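Local coordinates for protein (triosephosphate isomerase) (Thermotoga maritima, PDB 1B9B) that catalyses, as a triosephosphate isomerase, the interconversion of dihydroxyacetone phosphate and glyceraldehyde 3-phosphate, a step of glycolysis and gluconeogenesis, at residues P81-G95 against K113-C127. Numbering follows the deposited sequence.
Sequences PLMLQEIGVEYVIVG and KVKAVLEKGMTPILC
K113 lays its CB 3.7 Å from V94 CG1, where helix 107-119 packs over neighbouring parallel strands 91-94 and 123-128 of the TIM barrel in a beta-alpha-beta crossover. The lysine suits this buried place because its aliphatic base is apolar, while its extended chain carries NZ away to N66 and E105. One turn on, V117 sends CG2 against V92 CB at 3.8 Å and also reaches V94 CG2; short branched valines suit the layer between strand 91-94 and helix segment 113-119, which run antiparallel with axes 9.6 Å apart. K120, just past the helix, bends at chi2 (-63°) and chi4, passing its methylenes across helix 81-87: CG meets P81 CB, CD meets Q85 OE1 and CE meets L82 CD1, while NZ goes to D71 in a salt bridge. G121 has the positive phi of a Schellman C-prime residue, turning the chain toward the strand. M122 then fills the corner between helix 81-87 and strand 91-94, its flexible thioether bent at chi3 (-60°) and CE 3.5 Å from V92 CG2. On the opposite face of the sheet from V92, beta-branched T123 suits its strand and lies alongside Y91, CG2 3.5 Å from CE2, with OG1 over one face of the broad ring near the rim; its N donates to E90 O and its O accepts V92 N. I125, also beta-branched, brings apolar CD1 obliquely to Y91 CD2, while its N donates to V92 O and its O accepts V94 N. Without the ring, as with an alanine at Y91, T123 CG2 and I125 CD1 would probably lose their apolar neighbour and E38 its weak hydrogen-bond partner. C127 finishes the pairing, its N 3.1 Å from V94 O and nearly in line with that carbonyl, its compact side chain placing SG 3.7 Å from I93 CG2.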
loop_
_atom_site.group_PDB
_atom_site.type_symbol
_atom_site.label_atom_id
_atom_site.label_comp_id
_atom_site.label_asym_id
_atom_site.label_seq_id
_atom_site.Cartn_x
_atom_site.Cartn_y
_atom_site.Cartn_z
ATOM N N PRO B 81 -21.696 -7.319 15.286
ATOM C CA PRO B 81 -22.218 -8.658 15.547
ATOM C C PRO B 81 -23.527 -8.595 16.322
ATOM O O PRO B 81 -24.410 -9.429 16.122
ATOM C CB PRO B 81 -21.099 -9.304 16.349
ATOM C CG PRO B 81 -19.874 -8.658 15.777
ATOM C CD PRO B 81 -20.291 -7.217 15.720
ATOM N N LEU B 82 -23.656 -7.602 17.196
ATOM C CA LEU B 82 -24.874 -7.454 17.982
ATOM C C LEU B 82 -26.032 -7.066 17.097
ATOM O O LEU B 82 -27.156 -7.501 17.317
ATOM C CB LEU B 82 -24.719 -6.387 19.052
ATOM C CG LEU B 82 -23.661 -6.604 20.123
ATOM C CD1 LEU B 82 -22.275 -6.651 19.488
ATOM C CD2 LEU B 82 -23.753 -5.468 21.122
ATOM N N MET B 83 -25.763 -6.237 16.097
ATOM C CA MET B 83 -26.819 -5.800 15.197
ATOM C C MET B 83 -27.369 -6.974 14.405
ATOM O O MET B 83 -28.567 -7.030 14.131
ATOM C CB MET B 83 -26.302 -4.715 14.253
ATOM C CG MET B 83 -25.521 -3.626 14.972
ATOM S SD MET B 83 -25.438 -2.037 14.125
ATOM C CE MET B 83 -25.071 -2.525 12.528
ATOM N N LEU B 84 -26.491 -7.912 14.054
ATOM C CA LEU B 84 -26.866 -9.105 13.299
ATOM C C LEU B 84 -27.543 -10.132 14.195
ATOM O O LEU B 84 -28.498 -10.803 13.794
ATOM C CB LEU B 84 -25.632 -9.731 12.659
ATOM C CG LEU B 84 -25.064 -8.950 11.475
ATOM C CD1 LEU B 84 -23.843 -9.644 10.917
ATOM C CD2 LEU B 84 -26.125 -8.826 10.399
ATOM N N GLN B 85 -27.046 -10.252 15.418
ATOM C CA GLN B 85 -27.616 -11.202 16.360
ATOM C C GLN B 85 -29.057 -10.878 16.748
ATOM O O GLN B 85 -29.846 -11.782 16.995
ATOM C CB GLN B 85 -26.755 -11.287 17.613
ATOM C CG GLN B 85 -27.371 -12.135 18.687
ATOM C CD GLN B 85 -26.405 -12.437 19.793
ATOM O OE1 GLN B 85 -25.858 -11.530 20.420
ATOM N NE2 GLN B 85 -26.182 -13.723 20.045
ATOM N N GLU B 86 -29.403 -9.597 16.818
ATOM C CA GLU B 86 -30.769 -9.217 17.164
ATOM C C GLU B 86 -31.733 -9.738 16.095
ATOM O O GLU B 86 -32.720 -10.407 16.406
ATOM C CB GLU B 86 -30.895 -7.697 17.266
ATOM C CG GLU B 86 -32.337 -7.215 17.328
ATOM C CD GLU B 86 -32.479 -5.727 17.082
ATOM O OE1 GLU B 86 -31.909 -5.225 16.091
ATOM O OE2 GLU B 86 -33.172 -5.061 17.873
ATOM N N ILE B 87 -31.429 -9.429 14.838
ATOM C CA ILE B 87 -32.254 -9.843 13.702
ATOM C C ILE B 87 -32.352 -11.358 13.567
ATOM O O ILE B 87 -33.199 -11.863 12.835
ATOM C CB ILE B 87 -31.694 -9.300 12.366
ATOM C CG1 ILE B 87 -31.518 -7.779 12.450
ATOM C CG2 ILE B 87 -32.622 -9.701 11.208
ATOM C CD1 ILE B 87 -30.895 -7.163 11.213
ATOM N N GLY B 88 -31.478 -12.084 14.256
ATOM C CA GLY B 88 -31.513 -13.531 14.170
ATOM C C GLY B 88 -30.682 -14.123 13.043
ATOM O O GLY B 88 -31.087 -15.092 12.405
ATOM N N VAL B 89 -29.519 -13.534 12.783
ATOM C CA VAL B 89 -28.623 -14.030 11.745
ATOM C C VAL B 89 -27.848 -15.186 12.383
ATOM O O VAL B 89 -27.465 -15.104 13.552
ATOM C CB VAL B 89 -27.637 -12.924 11.294
ATOM C CG1 VAL B 89 -26.687 -13.450 10.234
ATOM C CG2 VAL B 89 -28.408 -11.739 10.756
ATOM N N GLU B 90 -27.636 -16.266 11.636
ATOM C CA GLU B 90 -26.904 -17.416 12.163
ATOM C C GLU B 90 -25.554 -17.624 11.480
ATOM O O GLU B 90 -24.614 -18.141 12.078
ATOM C CB GLU B 90 -27.750 -18.685 12.037
ATOM C CG GLU B 90 -28.814 -18.810 13.114
ATOM C CD GLU B 90 -29.664 -20.057 12.961
ATOM O OE1 GLU B 90 -30.540 -20.075 12.071
ATOM O OE2 GLU B 90 -29.451 -21.022 13.724
ATOM N N TYR B 91 -25.466 -17.211 10.224
ATOM C CA TYR B 91 -24.238 -17.356 9.467
ATOM C C TYR B 91 -23.744 -16.023 8.958
ATOM O O TYR B 91 -24.537 -15.137 8.639
ATOM C CB TYR B 91 -24.445 -18.297 8.282
ATOM C CG TYR B 91 -24.659 -19.731 8.691
ATOM C CD1 TYR B 91 -25.891 -20.160 9.194
ATOM C CD2 TYR B 91 -23.618 -20.653 8.615
ATOM C CE1 TYR B 91 -26.075 -21.477 9.615
ATOM C CE2 TYR B 91 -23.793 -21.968 9.032
ATOM C CZ TYR B 91 -25.018 -22.375 9.531
ATOM O OH TYR B 91 -25.175 -23.675 9.954
ATOM N N VAL B 92 -22.426 -15.891 8.886
ATOM C CA VAL B 92 -21.801 -14.680 8.400
ATOM C C VAL B 92 -20.650 -15.049 7.479
ATOM O O VAL B 92 -19.710 -15.735 7.892
ATOM C CB VAL B 92 -21.222 -13.833 9.545
ATOM C CG1 VAL B 92 -20.480 -12.664 8.969
ATOM C CG2 VAL B 92 -22.319 -13.361 10.464
ATOM N N ILE B 93 -20.726 -14.613 6.228
ATOM C CA ILE B 93 -19.650 -14.886 5.292
ATOM C C ILE B 93 -18.522 -13.977 5.743
ATOM O O ILE B 93 -18.754 -12.812 6.044
ATOM C CB ILE B 93 -20.045 -14.513 3.851
ATOM C CG1 ILE B 93 -21.212 -15.390 3.396
ATOM C CG2 ILE B 93 -18.853 -14.678 2.923
ATOM C CD1 ILE B 93 -21.724 -15.071 2.014
ATOM N N VAL B 94 -17.309 -14.509 5.808
ATOM C CA VAL B 94 -16.160 -13.721 6.227
ATOM C C VAL B 94 -14.970 -13.999 5.313
ATOM O O VAL B 94 -14.684 -15.148 4.987
ATOM C CB VAL B 94 -15.763 -14.053 7.692
ATOM C CG1 VAL B 94 -14.545 -13.257 8.101
ATOM C CG2 VAL B 94 -16.906 -13.730 8.625
ATOM N N GLY B 95 -14.283 -12.946 4.890
ATOM C CA GLY B 95 -13.127 -13.131 4.032
ATOM C C GLY B 95 -13.398 -13.443 2.566
ATOM O O GLY B 95 -12.587 -14.096 1.914
ATOM N N LYS B 113 -12.653 -10.935 12.644
ATOM C CA LYS B 113 -14.074 -11.099 12.336
ATOM C C LYS B 113 -14.511 -12.538 12.626
ATOM O O LYS B 113 -15.654 -12.781 13.023
ATOM C CB LYS B 113 -14.366 -10.760 10.868
ATOM C CG LYS B 113 -14.142 -9.305 10.520
ATOM C CD LYS B 113 -14.606 -8.972 9.107
ATOM C CE LYS B 113 -14.327 -7.514 8.782
ATOM N NZ LYS B 113 -15.027 -7.013 7.561
ATOM N N VAL B 114 -13.604 -13.493 12.427
ATOM C CA VAL B 114 -13.935 -14.884 12.693
ATOM C C VAL B 114 -14.190 -15.090 14.190
ATOM O O VAL B 114 -15.206 -15.672 14.580
ATOM C CB VAL B 114 -12.813 -15.833 12.216
ATOM C CG1 VAL B 114 -13.038 -17.218 12.763
ATOM C CG2 VAL B 114 -12.793 -15.895 10.707
ATOM N N LYS B 115 -13.274 -14.601 15.023
ATOM C CA LYS B 115 -13.419 -14.740 16.464
ATOM C C LYS B 115 -14.669 -14.014 16.904
ATOM O O LYS B 115 -15.453 -14.531 17.697
ATOM C CB LYS B 115 -12.213 -14.151 17.194
ATOM C CG LYS B 115 -10.911 -14.864 16.909
ATOM C CD LYS B 115 -9.763 -14.274 17.710
ATOM C CE LYS B 115 -8.449 -14.962 17.367
ATOM N NZ LYS B 115 -7.279 -14.347 18.063
ATOM N N ALA B 116 -14.849 -12.807 16.375
ATOM C CA ALA B 116 -15.994 -11.978 16.707
ATOM C C ALA B 116 -17.298 -12.706 16.446
ATOM O O ALA B 116 -18.152 -12.770 17.321
ATOM C CB ALA B 116 -15.948 -10.687 15.910
ATOM N N VAL B 117 -17.456 -13.249 15.245
ATOM C CA VAL B 117 -18.680 -13.967 14.898
ATOM C C VAL B 117 -18.915 -15.106 15.876
ATOM O O VAL B 117 -20.041 -15.313 16.334
ATOM C CB VAL B 117 -18.621 -14.540 13.458
ATOM C CG1 VAL B 117 -19.764 -15.505 13.239
ATOM C CG2 VAL B 117 -18.714 -13.404 12.434
ATOM N N LEU B 118 -17.851 -15.833 16.207
ATOM C CA LEU B 118 -17.949 -16.954 17.137
ATOM C C LEU B 118 -18.374 -16.525 18.530
ATOM O O LEU B 118 -19.150 -17.216 19.176
ATOM C CB LEU B 118 -16.618 -17.691 17.227
ATOM C CG LEU B 118 -16.164 -18.427 15.965
ATOM C CD1 LEU B 118 -14.774 -19.006 16.172
ATOM C CD2 LEU B 118 -17.171 -19.519 15.617
ATOM N N GLU B 119 -17.869 -15.390 19.002
ATOM C CA GLU B 119 -18.225 -14.904 20.334
ATOM C C GLU B 119 -19.729 -14.771 20.549
ATOM O O GLU B 119 -20.229 -15.095 21.619
ATOM C CB GLU B 119 -17.559 -13.553 20.619
ATOM C CG GLU B 119 -16.087 -13.640 20.937
ATOM C CD GLU B 119 -15.785 -14.761 21.910
ATOM O OE1 GLU B 119 -15.644 -15.922 21.459
ATOM O OE2 GLU B 119 -15.705 -14.488 23.126
ATOM N N LYS B 120 -20.447 -14.294 19.535
ATOM C CA LYS B 120 -21.891 -14.113 19.629
ATOM C C LYS B 120 -22.688 -15.372 19.316
ATOM O O LYS B 120 -23.905 -15.317 19.163
ATOM C CB LYS B 120 -22.337 -12.994 18.687
ATOM C CG LYS B 120 -21.774 -11.638 19.040
ATOM C CD LYS B 120 -22.245 -11.183 20.408
ATOM C CE LYS B 120 -21.552 -9.894 20.825
ATOM N NZ LYS B 120 -20.067 -10.039 20.856
ATOM N N GLY B 121 -22.006 -16.506 19.213
ATOM C CA GLY B 121 -22.690 -17.751 18.914
ATOM C C GLY B 121 -23.156 -17.876 17.473
ATOM O O GLY B 121 -24.165 -18.520 17.207
ATOM N N MET B 122 -22.438 -17.271 16.534
ATOM C CA MET B 122 -22.828 -17.355 15.133
ATOM C C MET B 122 -21.798 -18.165 14.357
ATOM O O MET B 122 -20.724 -18.463 14.881
ATOM C CB MET B 122 -22.962 -15.956 14.548
ATOM C CG MET B 122 -23.749 -15.012 15.439
ATOM S SD MET B 122 -24.508 -13.677 14.519
ATOM C CE MET B 122 -23.073 -12.910 13.805
ATOM N N THR B 123 -22.105 -18.523 13.112
ATOM C CA THR B 123 -21.171 -19.326 12.332
ATOM C C THR B 123 -20.397 -18.591 11.251
ATOM O O THR B 123 -20.973 -18.047 10.309
ATOM C CB THR B 123 -21.881 -20.526 11.685
ATOM O OG1 THR B 123 -22.494 -21.324 12.705
ATOM C CG2 THR B 123 -20.886 -21.381 10.922
ATOM N N PRO B 124 -19.063 -18.575 11.368
ATOM C CA PRO B 124 -18.254 -17.891 10.366
ATOM C C PRO B 124 -18.153 -18.795 9.166
ATOM O O PRO B 124 -18.195 -20.008 9.310
ATOM C CB PRO B 124 -16.887 -17.749 11.040
ATOM C CG PRO B 124 -17.141 -18.022 12.493
ATOM C CD PRO B 124 -18.223 -19.054 12.474
ATOM N N ILE B 125 -18.052 -18.210 7.982
ATOM C CA ILE B 125 -17.871 -18.988 6.772
ATOM C C ILE B 125 -16.673 -18.305 6.139
ATOM O O ILE B 125 -16.797 -17.312 5.429
ATOM C CB ILE B 125 -19.129 -18.959 5.845
ATOM C CG1 ILE B 125 -20.261 -19.752 6.514
ATOM C CG2 ILE B 125 -18.823 -19.599 4.482
ATOM C CD1 ILE B 125 -21.484 -20.006 5.635
ATOM N N LEU B 126 -15.500 -18.837 6.460
ATOM C CA LEU B 126 -14.235 -18.318 5.978
ATOM C C LEU B 126 -13.981 -18.743 4.549
ATOM O O LEU B 126 -13.964 -19.929 4.233
ATOM C CB LEU B 126 -13.102 -18.814 6.883
ATOM C CG LEU B 126 -11.652 -18.450 6.541
ATOM C CD1 LEU B 126 -11.449 -16.936 6.490
ATOM C CD2 LEU B 126 -10.757 -19.069 7.591
ATOM N N CYS B 127 -13.774 -17.763 3.686
ATOM C CA CYS B 127 -13.528 -18.036 2.285
ATOM C C CYS B 127 -12.031 -17.986 2.018
ATOM O O CYS B 127 -11.342 -17.090 2.500
ATOM C CB CYS B 127 -14.240 -16.996 1.409
ATOM S SG CYS B 127 -16.023 -16.762 1.718
#